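Local structure of 3-phosphoshikimate 1-carboxyvinyltransferase (7M0O) at residues A[295-301]-A[326-330]; A[369-374]-A[397-401]. The protein probably transfers the enolpyruvyl group of phosphoenolpyruvate to the 5-hydroxyl of shikimate 3-phosphate, the sixth step of the pathway to chorismate. Residues are numbered along the deposited sequence.

Overall arrangement
Both contacts belong to the same globular domain of the two-domain EPSP synthase fold, and each pairs two nearly parallel helical segments, at 16° in contact 1 and 19° in contact 2. Their centres are 14 Å apart. Helix 366-375 touches both helices of contact 1: Ser-371 OG lies 3.2 Å from Thr-299 N of helix 297-303, and Phe-372 CZ 4.0 Å from Cys-330 O of helix 326-336. A phosphate ion marks the active-site end, hydrogen-bonded to Arg-326 of contact 1 and to His-366 and Arg-367, which precede 369-374 on the same helix. Contact 1 thus contains the predicted proton acceptor Asp-295 and the predicted phosphoenolpyruvate-binding Arg-326, whereas contact 2 packs the helix bearing Arg-367 against the C-terminal helix.

Contact 1: A[295-301]-A[326-330]; sequences DTMPTLA and RLEAC. With PO4 (phosphate ion), chain B.
The guanidinium of Arg-326 binds a phosphate ion and an acidic side chain together, at the N-terminal ends of two nearly parallel helices in the EPSP synthase fold. Arg-326 NH1 and NH2 donate to O2 of the phosphate at 2.9 and 2.8 Å, and Arg-326 NH1 also forms a salt bridge to Asp-295 OD1 at 3.2 Å; the accompanying hydrogen bond is weak, its N-H...O angle being 125°. Arg-326 NE forms a salt bridge with Asp-365. An m chi1 followed by t chi2 and chi3 extends the arginine to this site. Asp-295 is the predicted proton acceptor and Arg-326 a predicted phosphoenolpyruvate-binding residue; the phosphate, probably from the crystallisation liquor, is consistent with an anion-binding active site.

Asp-295 and Thr-296 end a 3-10 segment, continued by helix 297-301. This helix runs beside helix 326-330 at 10.4 Å between axes, crossing at -16°, with Pro-298 CA 6.5 Å from Cys-330 CA. Met-297 (t, m, m) and Pro-298 pack on the aliphatic part of Arg-326: Met-297 CE is 3.9 Å from Arg-326 CB, Pro-298 CG 4.2 Å from Arg-326 CD. Apolar contacts centre on Cys-330 (m), its SG 4.0 Å from both Met-297 SD and Ala-301 CB and 3.7 Å from Pro-298 CB.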
ATOM      1  N   ASP A 295      -5.917   9.759  -3.980  1.00  9.64           N
ATOM      2  CA  ASP A 295      -4.591   9.601  -4.580  1.00 11.14           C
ATOM      3  C   ASP A 295      -4.648   9.552  -6.112  1.00 10.31           C
ATOM      4  O   ASP A 295      -3.606   9.738  -6.759  1.00 12.28           O
ATOM      5  CB  ASP A 295      -3.914   8.345  -4.042  1.00 11.13           C
ATOM      6  CG  ASP A 295      -3.385   8.524  -2.599  1.00 19.26           C
ATOM      7  OD1 ASP A 295      -3.310   9.669  -2.110  1.00 17.49           O
ATOM      8  OD2 ASP A 295      -3.040   7.520  -1.946  1.00 26.84           O
ATOM      9  N   THR A 296      -5.821   9.277  -6.697  1.00  9.45           N
ATOM     10  CA  THR A 296      -5.998   9.278  -8.147  1.00  9.61           C
ATOM     11  C   THR A 296      -6.596  10.571  -8.681  1.00 10.76           C
ATOM     12  O   THR A 296      -6.782  10.699  -9.904  1.00  8.71           O
ATOM     13  CB  THR A 296      -6.858   8.084  -8.621  1.00  8.79           C
ATOM     14  OG1 THR A 296      -8.228   8.210  -8.186  1.00 11.17           O
ATOM     15  CG2 THR A 296      -6.267   6.778  -8.132  1.00 12.88           C
ATOM     16  N   MET A 297      -6.857  11.556  -7.814  1.00 11.38           N
ATOM     17  CA  MET A 297      -7.250  12.869  -8.317  1.00 11.38           C
ATOM     18  C   MET A 297      -6.274  13.411  -9.356  1.00  9.44           C
ATOM     19  O   MET A 297      -6.742  13.904 -10.398  1.00  8.86           O
ATOM     20  CB  MET A 297      -7.423  13.859  -7.151  1.00  9.51           C
ATOM     21  CG  MET A 297      -7.717  15.298  -7.618  1.00 11.31           C
ATOM     22  SD  MET A 297      -6.283  16.270  -8.132  1.00 14.02           S
ATOM     23  CE  MET A 297      -5.395  16.443  -6.573  1.00 18.86           C
ATOM     24  N   PRO A 298      -4.945  13.339  -9.174  1.00 11.19           N
ATOM     25  CA  PRO A 298      -4.053  13.854 -10.227  1.00 10.31           C
ATOM     26  C   PRO A 298      -4.149  13.054 -11.508  1.00  9.81           C
ATOM     27  O   PRO A 298      -3.975  13.627 -12.590  1.00 12.11           O
ATOM     28  CB  PRO A 298      -2.650  13.774  -9.597  1.00  7.44           C
ATOM     29  CG  PRO A 298      -2.935  13.835  -8.068  1.00  8.71           C
ATOM     30  CD  PRO A 298      -4.217  13.050  -7.921  1.00 10.92           C
ATOM     31  N   THR A 299      -4.431  11.751 -11.417  1.00  8.59           N
ATOM     32  CA  THR A 299      -4.563  10.944 -12.622  1.00 10.37           C
ATOM     33  C   THR A 299      -5.686  11.469 -13.504  1.00 11.36           C
ATOM     34  O   THR A 299      -5.552  11.526 -14.735  1.00  9.07           O
ATOM     35  CB  THR A 299      -4.804   9.478 -12.246  1.00 10.76           C
ATOM     36  OG1 THR A 299      -3.888   9.097 -11.213  1.00  9.81           O
ATOM     37  CG2 THR A 299      -4.588   8.582 -13.463  1.00 10.74           C
ATOM     38  N   LEU A 300      -6.815  11.854 -12.887  1.00  9.45           N
ATOM     39  CA  LEU A 300      -7.911  12.442 -13.651  1.00  7.81           C
ATOM     40  C   LEU A 300      -7.566  13.849 -14.134  1.00  9.66           C
ATOM     41  O   LEU A 300      -7.885  14.216 -15.268  1.00  9.81           O
ATOM     42  CB  LEU A 300      -9.187  12.475 -12.809  1.00  9.52           C
ATOM     43  CG  LEU A 300     -10.386  13.122 -13.532  1.00 13.93           C
ATOM     44  CD1 LEU A 300     -10.666  12.411 -14.848  1.00 15.51           C
ATOM     45  CD2 LEU A 300     -11.661  13.151 -12.671  1.00 12.08           C
ATOM     46  N   ALA A 301      -6.953  14.661 -13.278  1.00 10.01           N
ATOM     47  CA  ALA A 301      -6.606  16.018 -13.689  1.00  9.46           C
ATOM     48  C   ALA A 301      -5.742  16.023 -14.946  1.00 10.54           C
ATOM     49  O   ALA A 301      -5.874  16.915 -15.791  1.00 11.90           O
ATOM     50  CB  ALA A 301      -5.889  16.735 -12.544  1.00  9.88           C
ATOM     51  N   ARG A 326      -1.435  18.974  -3.659  1.00 16.91           N
ATOM     52  CA  ARG A 326      -1.593  18.344  -4.968  1.00 14.02           C
ATOM     53  C   ARG A 326      -2.652  19.023  -5.816  1.00 15.98           C
ATOM     54  O   ARG A 326      -2.571  18.979  -7.051  1.00 15.38           O
ATOM     55  CB  ARG A 326      -1.956  16.862  -4.815  1.00 16.17           C
ATOM     56  CG  ARG A 326      -0.801  15.985  -4.409  1.00 18.30           C
ATOM     57  CD  ARG A 326      -1.221  14.539  -4.246  1.00 15.38           C
ATOM     58  NE  ARG A 326      -0.054  13.717  -3.963  1.00 17.44           N
ATOM     59  CZ  ARG A 326      -0.090  12.457  -3.543  1.00 18.32           C
ATOM     60  NH1 ARG A 326      -1.240  11.843  -3.325  1.00 14.36           N
ATOM     61  NH2 ARG A 326       1.043  11.802  -3.340  1.00 16.67           N
ATOM     62  N   LEU A 327      -3.642  19.642  -5.175  1.00 15.66           N
ATOM     63  CA  LEU A 327      -4.614  20.446  -5.899  1.00 15.09           C
ATOM     64  C   LEU A 327      -3.925  21.627  -6.575  1.00 14.53           C
ATOM     65  O   LEU A 327      -4.059  21.822  -7.787  1.00 15.08           O
ATOM     66  CB  LEU A 327      -5.722  20.901  -4.941  1.00 18.58           C
ATOM     67  CG  LEU A 327      -7.077  21.324  -5.524  1.00 15.64           C
ATOM     68  CD1 LEU A 327      -8.228  21.221  -4.507  1.00 11.94           C
ATOM     69  CD2 LEU A 327      -7.003  22.738  -6.077  1.00 19.22           C
ATOM     70  N   GLU A 328      -3.119  22.381  -5.823  1.00 17.27           N
ATOM     71  CA  GLU A 328      -2.424  23.516  -6.426  1.00 13.89           C
ATOM     72  C   GLU A 328      -1.396  23.064  -7.455  1.00 14.79           C
ATOM     73  O   GLU A 328      -1.193  23.746  -8.466  1.00 17.51           O
ATOM     74  CB  GLU A 328      -1.745  24.363  -5.355  1.00 16.22           C
ATOM     75  CG  GLU A 328      -2.687  25.105  -4.437  1.00 22.80           C
ATOM     76  CD  GLU A 328      -3.492  26.191  -5.138  1.00 21.65           C
ATOM     77  OE1 GLU A 328      -2.984  26.828  -6.083  1.00 28.31           O
ATOM     78  OE2 GLU A 328      -4.653  26.395  -4.748  1.00 24.75           O
ATOM     79  N   ALA A 329      -0.705  21.946  -7.196  1.00 15.33           N
ATOM     80  CA  ALA A 329       0.317  21.467  -8.124  1.00 15.86           C
ATOM     81  C   ALA A 329      -0.295  21.042  -9.453  1.00 14.74           C
ATOM     82  O   ALA A 329       0.271  21.313 -10.517  1.00 14.08           O
ATOM     83  CB  ALA A 329       1.096  20.307  -7.503  1.00 11.99           C
ATOM     84  N   CYS A 330      -1.459  20.392  -9.414  1.00 14.37           N
ATOM     85  CA  CYS A 330      -2.160  20.064 -10.649  1.00 13.90           C
ATOM     86  C   CYS A 330      -2.569  21.319 -11.408  1.00 14.34           C
ATOM     87  O   CYS A 330      -2.399  21.401 -12.630  1.00 16.16           O
ATOM     88  CB  CYS A 330      -3.375  19.183 -10.340  1.00 11.58           C
ATOM     89  SG  CYS A 330      -2.928  17.458 -10.014  1.00 14.40           S
TER
HETATM   90  P   PO4 B 501       0.627   8.474  -1.474  1.00 17.89           P
HETATM   91  O1  PO4 B 501      -0.486   7.685  -0.838  1.00 28.05           O
HETATM   92  O2  PO4 B 501       0.011   9.375  -2.515  1.00 17.44           O
HETATM   93  O3  PO4 B 501       1.607   7.507  -2.093  1.00 24.73           O
HETATM   94  O4  PO4 B 501       1.288   9.274  -0.382  1.00 27.02           O

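Contact 2: A[369-374]-A[397-401]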
ATOM      1  N   VAL A 369       4.383  13.418 -11.194  1.00 11.42           N
ATOM      2  CA  VAL A 369       5.167  12.947 -12.336  1.00 11.25           C
ATOM      3  C   VAL A 369       4.416  11.854 -13.090  1.00 13.78           C
ATOM      4  O   VAL A 369       4.306  11.885 -14.321  1.00 10.84           O
ATOM      5  CB  VAL A 369       6.555  12.460 -11.874  1.00  9.49           C
ATOM      6  CG1 VAL A 369       7.291  11.776 -13.047  1.00 12.96           C
ATOM      7  CG2 VAL A 369       7.364  13.635 -11.366  1.00 10.91           C
ATOM      8  N   MET A 370       3.893  10.860 -12.366  1.00 11.55           N
ATOM      9  CA  MET A 370       3.240   9.752 -13.056  1.00 12.38           C
ATOM     10  C   MET A 370       1.981  10.220 -13.777  1.00 10.07           C
ATOM     11  O   MET A 370       1.683   9.757 -14.884  1.00  9.68           O
ATOM     12  CB  MET A 370       2.942   8.623 -12.068  1.00 11.65           C
ATOM     13  CG  MET A 370       4.224   7.912 -11.615  1.00 10.09           C
ATOM     14  SD  MET A 370       4.006   6.413 -10.637  1.00 15.64           S
ATOM     15  CE  MET A 370       3.510   7.082  -9.072  1.00 17.57           C
ATOM     16  N   SER A 371       1.237  11.150 -13.178  1.00 10.34           N
ATOM     17  CA  SER A 371       0.010  11.625 -13.816  1.00  7.58           C
ATOM     18  C   SER A 371       0.296  12.364 -15.118  1.00 10.13           C
ATOM     19  O   SER A 371      -0.333  12.073 -16.138  1.00 10.96           O
ATOM     20  CB  SER A 371      -0.781  12.520 -12.863  1.00  8.63           C
ATOM     21  OG  SER A 371      -1.261  11.785 -11.769  1.00 12.50           O
ATOM     22  N   PHE A 372       1.245  13.316 -15.109  1.00 10.60           N
ATOM     23  CA  PHE A 372       1.494  14.099 -16.312  1.00 10.27           C
ATOM     24  C   PHE A 372       2.301  13.336 -17.352  1.00  9.83           C
ATOM     25  O   PHE A 372       2.318  13.747 -18.524  1.00 13.40           O
ATOM     26  CB  PHE A 372       2.165  15.437 -15.955  1.00 12.81           C
ATOM     27  CG  PHE A 372       1.200  16.420 -15.340  1.00 14.42           C
ATOM     28  CD1 PHE A 372       0.316  17.137 -16.139  1.00 17.35           C
ATOM     29  CD2 PHE A 372       1.126  16.568 -13.969  1.00 14.66           C
ATOM     30  CE1 PHE A 372      -0.603  18.006 -15.579  1.00 18.38           C
ATOM     31  CE2 PHE A 372       0.204  17.438 -13.390  1.00 17.43           C
ATOM     32  CZ  PHE A 372      -0.659  18.162 -14.195  1.00 17.62           C
ATOM     33  N   ALA A 373       2.898  12.203 -16.975  1.00  8.96           N
ATOM     34  CA  ALA A 373       3.393  11.283 -17.990  1.00  9.67           C
ATOM     35  C   ALA A 373       2.262  10.828 -18.906  1.00 10.93           C
ATOM     36  O   ALA A 373       2.467  10.650 -20.110  1.00 11.92           O
ATOM     37  CB  ALA A 373       4.077  10.079 -17.331  1.00 12.40           C
ATOM     38  N   VAL A 374       1.063  10.596 -18.350  1.00 11.39           N
ATOM     39  CA  VAL A 374      -0.047  10.198 -19.207  1.00 11.39           C
ATOM     40  C   VAL A 374      -0.392  11.317 -20.186  1.00 10.77           C
ATOM     41  O   VAL A 374      -0.675  11.069 -21.363  1.00 11.65           O
ATOM     42  CB  VAL A 374      -1.273   9.786 -18.365  1.00 10.34           C
ATOM     43  CG1 VAL A 374      -2.367   9.297 -19.289  1.00 11.15           C
ATOM     44  CG2 VAL A 374      -0.912   8.707 -17.360  1.00 10.45           C
ATOM     45  N   PHE A 397       8.886   2.728 -12.887  1.00 14.92           N
ATOM     46  CA  PHE A 397       7.735   3.327 -13.570  1.00 12.41           C
ATOM     47  C   PHE A 397       8.080   3.786 -14.983  1.00 14.51           C
ATOM     48  O   PHE A 397       7.291   3.602 -15.919  1.00 15.54           O
ATOM     49  CB  PHE A 397       7.173   4.520 -12.789  1.00 12.10           C
ATOM     50  CG  PHE A 397       6.204   5.341 -13.605  1.00 12.84           C
ATOM     51  CD1 PHE A 397       4.881   4.946 -13.741  1.00 14.23           C
ATOM     52  CD2 PHE A 397       6.633   6.472 -14.306  1.00 12.27           C
ATOM     53  CE1 PHE A 397       3.973   5.710 -14.509  1.00 11.75           C
ATOM     54  CE2 PHE A 397       5.756   7.212 -15.087  1.00 13.16           C
ATOM     55  CZ  PHE A 397       4.422   6.831 -15.187  1.00 12.77           C
ATOM     56  N   HIS A 398       9.219   4.457 -15.148  1.00 13.81           N
ATOM     57  CA  HIS A 398       9.510   5.021 -16.462  1.00 18.04           C
ATOM     58  C   HIS A 398       9.732   3.935 -17.501  1.00 13.14           C
ATOM     59  O   HIS A 398       9.407   4.137 -18.673  1.00 18.46           O
ATOM     60  CB  HIS A 398      10.728   5.931 -16.389  1.00 14.01           C
ATOM     61  CG  HIS A 398      10.488   7.180 -15.608  1.00 14.37           C
ATOM     62  ND1 HIS A 398       9.651   8.185 -16.044  1.00 17.49           N
ATOM     63  CD2 HIS A 398      10.970   7.582 -14.410  1.00 13.16           C
ATOM     64  CE1 HIS A 398       9.639   9.161 -15.152  1.00 20.89           C
ATOM     65  NE2 HIS A 398      10.436   8.823 -14.155  1.00 15.88           N
ATOM     66  N   GLU A 399      10.261   2.781 -17.084  1.00 17.05           N
ATOM     67  CA  GLU A 399      10.432   1.661 -18.004  1.00 19.39           C
ATOM     68  C   GLU A 399       9.084   1.071 -18.396  1.00 19.22           C
ATOM     69  O   GLU A 399       8.800   0.874 -19.586  1.00 18.05           O
ATOM     70  CB  GLU A 399      11.322   0.593 -17.368  1.00 24.38           C
ATOM     71  CG  GLU A 399      12.697   1.097 -17.009  1.00 26.95           C
ATOM     72  CD  GLU A 399      13.315   0.368 -15.819  1.00 31.21           C
ATOM     73  OE1 GLU A 399      12.801  -0.700 -15.416  1.00 33.33           O
ATOM     74  OE2 GLU A 399      14.326   0.870 -15.298  1.00 29.12           O
ATOM     75  N   ALA A 400       8.233   0.813 -17.400  1.00 15.27           N
ATOM     76  CA  ALA A 400       6.913   0.239 -17.654  1.00 16.93           C
ATOM     77  C   ALA A 400       6.068   1.146 -18.535  1.00 11.57           C
ATOM     78  O   ALA A 400       5.353   0.668 -19.418  1.00 15.49           O
ATOM     79  CB  ALA A 400       6.186  -0.020 -16.338  1.00 14.55           C
ATOM     80  N   PHE A 401       6.115   2.458 -18.295  1.00 14.28           N
ATOM     81  CA  PHE A 401       5.291   3.363 -19.083  1.00 16.73           C
ATOM     82  C   PHE A 401       5.832   3.487 -20.500  1.00 21.16           C
ATOM     83  O   PHE A 401       5.052   3.579 -21.457  1.00 15.07           O
ATOM     84  CB  PHE A 401       5.205   4.736 -18.401  1.00 19.42           C
ATOM     85  CG  PHE A 401       4.026   5.556 -18.860  1.00 19.07           C
ATOM     86  CD1 PHE A 401       2.749   5.260 -18.408  1.00 19.06           C
ATOM     87  CD2 PHE A 401       4.189   6.603 -19.761  1.00 25.38           C
ATOM     88  CE1 PHE A 401       1.653   6.002 -18.826  1.00 22.94           C
ATOM     89  CE2 PHE A 401       3.098   7.351 -20.188  1.00 21.87           C
ATOM     90  CZ  PHE A 401       1.831   7.050 -19.724  1.00 25.20           C
TER
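Segments 369-374 and 397-401 are helical and run in nearly the same direction: their axes make an angle of 19°, with a signed crossing angle of -19°, and approach to 11.6 Å. The nearest CA pairs are Met-370 with Phe-397 at 7.9 Å and Ala-373 with Phe-401 at 8.2 Å. This wide spacing is filled by two phenylalanines one helical turn apart, a step confirmed by the 2.9 Å hydrogen bond from Phe-401 N to Phe-397 O. Both have chi1 in the t well and CA-to-CB bonds pointing toward the opposite helix.

Met-370 lies over one face of the Phe-397 ring. Met-370 CG makes a CH-pi contact 3.5 Å from the Phe-397 centroid, only 5° off the normal, while Met-370 SD stands 4.0 Å from it at 30°, a Met-aromatic contact. At the ring edge, Ala-373 CB is 3.9 Å from Phe-397 CZ. Ala-373 CB also sits over a face of the Phe-401 ring, 4.1 Å from Phe-401 CE2, so the small alanine touches both aromatic rings. Farther along, Val-374 CG2 reaches Phe-401 CZ at 4.0 Å. Near the start of the two segments, Val-369 CG1 meets His-398 CE1 at 4.1 Å; the imidazole NE2 is hydrogen-bonded to Pro-387 O.

No hydrogen bond crosses between the segments, and the 294 Å² buried is a largely apolar interface. Tyr-228 of helix 223-235 also packs against Met-370 and Val-374. This is nearly parallel helix-helix packing within one domain of the EPSP synthase fold, joining the C-terminal helix to the helix that carries Arg-367, a predicted phosphoenolpyruvate-binding residue.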